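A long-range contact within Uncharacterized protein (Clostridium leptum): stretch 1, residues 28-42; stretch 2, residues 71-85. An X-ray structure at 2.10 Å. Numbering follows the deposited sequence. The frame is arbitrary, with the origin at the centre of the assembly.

Stretch 1, residues 28-42: LYPWNLYTGQEQELF
Stretch 2, residues 71-85: IKFRYSGQDLRFLKD

Stretch 1 leaves Leu28 through a cis peptide before Pro30, makes a 3-10 turn at 31-33, and after a loop (Gly36 at phi/psi 84/-2) extends as a short strand at 39-40. Stretch 2 is a hairpin: a strand that ends at Ser76, a turn at 77-79 with Asp79 at 67/52, and strand 80-85, paired through Arg74 N to Phe82 O (2.8 Å) and Phe82 N to Arg74 O (2.9 Å). Residues 39-40 add antiparallel to its first strand. Gln39 N to Tyr75 O (2.9 Å, 162°) and Tyr75 N to Gln39 O (2.7 Å, 174°) define the hydrogen-bonded pair; Glu40 faces Arg74 with CA atoms 4.1 Å apart, and Leu41 N reaches Phe73 O at 3.1 Å.

Phe82 (chi1 -64°, chi2 -90°) points toward stretch 1 and anchors the apolar packing. Tyr34 (t, chi2 85°) turns its edge to the Phe82 face, centroids 5.1 Å apart and planes at 81°. Trp31 (m, chi2 95°) lies oblique to it, CZ3 to Phe82 CD1 3.5 Å. Leu33 CD1 meets Leu80 CD1 at 3.8 Å.

Arg74 (m, t, m) gives Tyr34 OH a weak hydrogen bond from NH2, short at 2.6 Å but bent to 127°. Glu38 (m, p) folds back, its OE2 accepting from Thr35 N at 2.8 Å; a water links its OE1 to Tyr34 OH, 2.9 Å from each.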

# COMPACT_ATOMS: atom_id res chain seq x y z
N LEU B 28 -1.86 6.19 0.92
CA LEU B 28 -2.20 6.72 2.25
C LEU B 28 -3.57 7.37 2.25
O LEU B 28 -4.00 7.92 1.23
CB LEU B 28 -1.13 7.72 2.66
CG LEU B 28 0.30 7.18 2.68
CD1 LEU B 28 1.24 8.28 3.17
CD2 LEU B 28 0.40 5.93 3.53
N TYR B 29 -4.25 7.26 3.37
CA TYR B 29 -5.56 7.85 3.56
C TYR B 29 -5.46 9.34 3.18
O TYR B 29 -4.48 10.01 3.54
CB TYR B 29 -6.06 7.64 4.99
CG TYR B 29 -7.37 8.38 5.26
CD1 TYR B 29 -8.62 7.79 4.96
CD2 TYR B 29 -7.34 9.69 5.76
CE1 TYR B 29 -9.80 8.46 5.19
CE2 TYR B 29 -8.53 10.38 5.98
CZ TYR B 29 -9.73 9.77 5.70
OH TYR B 29 -10.86 10.49 5.86
N PRO B 30 -6.42 9.86 2.40
CA PRO B 30 -7.64 9.25 1.90
C PRO B 30 -7.56 8.88 0.40
O PRO B 30 -8.60 8.69 -0.23
CB PRO B 30 -8.67 10.38 2.08
CG PRO B 30 -7.88 11.60 1.73
CD PRO B 30 -6.45 11.32 2.21
N TRP B 31 -6.36 8.73 -0.13
CA TRP B 31 -6.18 8.39 -1.54
C TRP B 31 -6.74 7.02 -1.87
O TRP B 31 -7.05 6.77 -3.02
CB TRP B 31 -4.73 8.57 -1.99
CG TRP B 31 -4.34 10.02 -1.86
CD1 TRP B 31 -3.70 10.60 -0.82
CD2 TRP B 31 -4.67 11.07 -2.76
NE1 TRP B 31 -3.55 11.95 -1.05
CE2 TRP B 31 -4.15 12.25 -2.24
CE3 TRP B 31 -5.35 11.11 -3.97
CZ2 TRP B 31 -4.32 13.48 -2.86
CZ3 TRP B 31 -5.47 12.32 -4.62
CH2 TRP B 31 -4.96 13.48 -4.06
N ASN B 32 -6.94 6.18 -0.88
CA ASN B 32 -7.62 4.91 -1.10
C ASN B 32 -9.08 5.12 -1.51
O ASN B 32 -9.71 4.23 -2.06
CB ASN B 32 -7.57 4.02 0.15
CG ASN B 32 -8.08 4.76 1.38
OD1 ASN B 32 -7.65 5.88 1.68
ND2 ASN B 32 -9.00 4.16 2.09
N LEU B 33 -9.63 6.29 -1.22
CA LEU B 33 -11.03 6.57 -1.54
C LEU B 33 -11.18 7.35 -2.83
O LEU B 33 -12.28 7.60 -3.25
CB LEU B 33 -11.67 7.34 -0.40
CG LEU B 33 -11.62 6.61 0.95
CD1 LEU B 33 -12.19 7.50 2.04
CD2 LEU B 33 -12.38 5.29 0.92
N TYR B 34 -10.06 7.73 -3.45
CA TYR B 34 -10.06 8.50 -4.67
C TYR B 34 -10.47 7.58 -5.83
O TYR B 34 -9.93 6.47 -5.95
CB TYR B 34 -8.66 9.03 -4.92
CG TYR B 34 -8.49 9.84 -6.16
CD1 TYR B 34 -8.79 11.21 -6.16
CD2 TYR B 34 -8.06 9.25 -7.35
CE1 TYR B 34 -8.67 11.95 -7.30
CE2 TYR B 34 -7.91 10.00 -8.48
CZ TYR B 34 -8.23 11.34 -8.45
OH TYR B 34 -8.12 12.10 -9.59
N THR B 35 -11.45 8.01 -6.62
CA THR B 35 -12.00 7.17 -7.68
C THR B 35 -11.62 7.69 -9.04
O THR B 35 -11.75 6.98 -9.99
CB THR B 35 -13.54 7.11 -7.65
OG1 THR B 35 -14.07 8.41 -7.94
CG2 THR B 35 -14.05 6.64 -6.30
N GLY B 36 -11.21 8.94 -9.15
CA GLY B 36 -11.04 9.57 -10.45
C GLY B 36 -12.32 10.17 -11.06
O GLY B 36 -12.26 10.73 -12.11
N GLN B 37 -13.46 10.04 -10.39
CA GLN B 37 -14.70 10.68 -10.82
C GLN B 37 -15.00 12.01 -10.11
O GLN B 37 -16.03 12.64 -10.39
CB GLN B 37 -15.85 9.71 -10.58
CG GLN B 37 -15.61 8.40 -11.33
CD GLN B 37 -16.83 7.52 -11.41
OE1 GLN B 37 -17.89 7.84 -10.87
NE2 GLN B 37 -16.69 6.41 -12.10
N GLU B 38 -14.10 12.43 -9.22
CA GLU B 38 -14.33 13.63 -8.43
C GLU B 38 -14.38 14.86 -9.36
O GLU B 38 -13.77 14.87 -10.41
CB GLU B 38 -13.23 13.81 -7.38
CG GLU B 38 -13.21 12.70 -6.33
CD GLU B 38 -12.47 11.41 -6.76
OE1 GLU B 38 -11.86 11.35 -7.87
OE2 GLU B 38 -12.49 10.47 -5.94
N GLN B 39 -15.10 15.90 -8.96
CA GLN B 39 -15.47 16.99 -9.84
C GLN B 39 -14.91 18.31 -9.33
O GLN B 39 -15.00 18.61 -8.12
CB GLN B 39 -17.01 17.11 -9.91
CG GLN B 39 -17.68 15.88 -10.42
CD GLN B 39 -17.53 15.71 -11.92
OE1 GLN B 39 -17.70 16.63 -12.69
NE2 GLN B 39 -17.22 14.50 -12.34
N GLU B 40 -14.26 19.05 -10.21
CA GLU B 40 -13.67 20.32 -9.84
C GLU B 40 -14.71 21.22 -9.21
O GLU B 40 -15.79 21.43 -9.79
CB GLU B 40 -13.13 21.08 -11.06
CG GLU B 40 -11.83 20.60 -11.58
CD GLU B 40 -11.17 21.61 -12.52
OE1 GLU B 40 -11.60 22.78 -12.61
OE2 GLU B 40 -10.18 21.21 -13.15
N LEU B 41 -14.35 21.78 -8.08
CA LEU B 41 -15.23 22.64 -7.33
C LEU B 41 -14.33 23.67 -6.63
O LEU B 41 -13.50 23.29 -5.78
CB LEU B 41 -15.96 21.82 -6.26
CG LEU B 41 -16.85 22.60 -5.25
CD1 LEU B 41 -18.02 23.26 -5.96
CD2 LEU B 41 -17.39 21.68 -4.17
N PHE B 42 -14.55 24.94 -6.93
CA PHE B 42 -13.76 26.05 -6.38
C PHE B 42 -14.45 26.55 -5.13
O PHE B 42 -15.57 26.97 -5.20
CB PHE B 42 -13.67 27.25 -7.37
CG PHE B 42 -12.94 28.44 -6.79
CD1 PHE B 42 -11.58 28.47 -6.81
CD2 PHE B 42 -13.62 29.52 -6.21
CE1 PHE B 42 -10.86 29.52 -6.27
CE2 PHE B 42 -12.89 30.59 -5.67
CZ PHE B 42 -11.51 30.56 -5.67
N ILE B 71 -4.55 25.97 -8.06
CA ILE B 71 -5.16 25.15 -7.02
C ILE B 71 -6.59 24.74 -7.41
O ILE B 71 -7.54 25.44 -7.11
CB ILE B 71 -5.16 25.90 -5.69
CG1 ILE B 71 -3.70 26.16 -5.29
CG2 ILE B 71 -5.85 25.10 -4.61
CD1 ILE B 71 -3.55 27.12 -4.10
N LYS B 72 -6.73 23.56 -7.99
CA LYS B 72 -8.00 23.05 -8.46
C LYS B 72 -8.44 21.78 -7.74
O LYS B 72 -8.17 20.63 -8.18
CB LYS B 72 -7.93 22.85 -9.96
CG LYS B 72 -7.76 24.17 -10.72
CD LYS B 72 -7.97 23.94 -12.21
CE LYS B 72 -6.70 23.45 -12.86
NZ LYS B 72 -5.70 24.55 -13.01
N PHE B 73 -9.10 21.98 -6.61
CA PHE B 73 -9.66 20.87 -5.85
C PHE B 73 -10.78 20.18 -6.59
O PHE B 73 -11.52 20.81 -7.37
CB PHE B 73 -10.12 21.31 -4.46
CG PHE B 73 -8.99 21.42 -3.47
CD1 PHE B 73 -8.26 22.58 -3.34
CD2 PHE B 73 -8.64 20.32 -2.67
CE1 PHE B 73 -7.22 22.67 -2.41
CE2 PHE B 73 -7.64 20.41 -1.74
CZ PHE B 73 -6.92 21.59 -1.61
N ARG B 74 -10.86 18.86 -6.37
CA ARG B 74 -11.91 18.02 -6.93
C ARG B 74 -12.67 17.40 -5.79
O ARG B 74 -12.07 16.89 -4.83
CB ARG B 74 -11.33 16.96 -7.86
CG ARG B 74 -10.65 17.57 -9.07
CD ARG B 74 -10.45 16.60 -10.22
NE ARG B 74 -9.48 15.59 -9.87
CZ ARG B 74 -8.23 15.52 -10.35
NH1 ARG B 74 -7.77 16.39 -11.24
NH2 ARG B 74 -7.45 14.54 -9.94
N TYR B 75 -13.99 17.51 -5.88
CA TYR B 75 -14.91 17.17 -4.83
C TYR B 75 -15.45 15.78 -5.03
O TYR B 75 -15.83 15.38 -6.15
CB TYR B 75 -16.08 18.18 -4.83
CG TYR B 75 -17.21 17.72 -3.97
CD1 TYR B 75 -17.16 17.88 -2.59
CD2 TYR B 75 -18.29 17.07 -4.51
CE1 TYR B 75 -18.19 17.43 -1.78
CE2 TYR B 75 -19.31 16.60 -3.71
CZ TYR B 75 -19.24 16.79 -2.32
OH TYR B 75 -20.26 16.35 -1.55
N SER B 76 -15.52 15.06 -3.93
CA SER B 76 -16.11 13.72 -3.90
C SER B 76 -17.35 13.70 -3.05
O SER B 76 -17.35 14.25 -1.96
CB SER B 76 -15.12 12.74 -3.24
OG SER B 76 -15.76 11.55 -2.82
N GLY B 77 -18.37 12.97 -3.52
CA GLY B 77 -19.58 12.77 -2.77
C GLY B 77 -19.41 12.01 -1.47
O GLY B 77 -20.30 11.97 -0.67
N GLN B 78 -18.23 11.47 -1.22
CA GLN B 78 -17.89 11.01 0.11
C GLN B 78 -17.50 12.13 1.11
O GLN B 78 -17.09 11.84 2.21
CB GLN B 78 -16.76 10.00 -0.00
CG GLN B 78 -17.15 8.77 -0.81
CD GLN B 78 -15.99 7.80 -0.97
OE1 GLN B 78 -15.41 7.68 -2.05
NE2 GLN B 78 -15.61 7.16 0.12
N ASP B 79 -17.66 13.39 0.73
CA ASP B 79 -17.24 14.56 1.54
C ASP B 79 -15.72 14.65 1.69
O ASP B 79 -15.16 14.74 2.79
CB ASP B 79 -17.96 14.63 2.90
CG ASP B 79 -18.18 16.08 3.38
OD1 ASP B 79 -17.98 17.08 2.63
OD2 ASP B 79 -18.58 16.20 4.55
N LEU B 80 -15.05 14.61 0.55
CA LEU B 80 -13.60 14.70 0.47
C LEU B 80 -13.33 15.73 -0.58
O LEU B 80 -14.09 15.84 -1.55
CB LEU B 80 -12.99 13.34 0.06
CG LEU B 80 -13.30 12.19 1.01
CD1 LEU B 80 -12.88 10.84 0.41
CD2 LEU B 80 -12.61 12.39 2.33
N ARG B 81 -12.24 16.43 -0.42
CA ARG B 81 -11.71 17.30 -1.45
C ARG B 81 -10.25 16.91 -1.71
O ARG B 81 -9.45 16.84 -0.78
CB ARG B 81 -11.84 18.75 -0.97
CG ARG B 81 -13.32 19.17 -0.99
CD ARG B 81 -13.63 20.20 0.04
NE ARG B 81 -15.00 20.71 -0.11
CZ ARG B 81 -16.09 20.16 0.43
NH1 ARG B 81 -16.04 19.00 1.08
NH2 ARG B 81 -17.26 20.73 0.20
N PHE B 82 -9.91 16.67 -2.97
CA PHE B 82 -8.60 16.26 -3.37
C PHE B 82 -7.95 17.28 -4.28
O PHE B 82 -8.54 17.70 -5.27
CB PHE B 82 -8.65 14.97 -4.17
CG PHE B 82 -9.17 13.77 -3.42
CD1 PHE B 82 -8.30 12.95 -2.72
CD2 PHE B 82 -10.52 13.42 -3.48
CE1 PHE B 82 -8.77 11.83 -2.09
CE2 PHE B 82 -10.97 12.28 -2.87
CZ PHE B 82 -10.11 11.49 -2.16
N LEU B 83 -6.68 17.57 -4.00
CA LEU B 83 -5.79 18.25 -4.95
C LEU B 83 -4.71 17.28 -5.33
O LEU B 83 -3.83 16.95 -4.51
CB LEU B 83 -5.18 19.44 -4.25
CG LEU B 83 -4.24 20.26 -5.11
CD1 LEU B 83 -5.04 21.01 -6.16
CD2 LEU B 83 -3.48 21.24 -4.23
N LYS B 84 -4.78 16.79 -6.56
CA LYS B 84 -3.91 15.72 -7.02
C LYS B 84 -2.85 16.23 -7.97
O LYS B 84 -3.15 16.77 -9.02
CB LYS B 84 -4.70 14.65 -7.75
CG LYS B 84 -3.91 13.34 -7.97
CD LYS B 84 -4.72 12.44 -8.90
CE LYS B 84 -4.28 11.00 -8.86
NZ LYS B 84 -2.89 10.87 -9.30
N ASP B 85 -1.59 15.98 -7.61
CA ASP B 85 -0.44 16.26 -8.45
C ASP B 85 -0.46 17.66 -9.07
O ASP B 85 -0.25 17.82 -10.26
CB ASP B 85 -0.27 15.17 -9.52
CG ASP B 85 0.14 13.84 -8.93
OD1 ASP B 85 0.77 13.79 -7.84
OD2 ASP B 85 -0.17 12.80 -9.59
O HOH W 1 -13.79 9.80 -4.02
O HOH W 2 -10.84 13.04 -9.96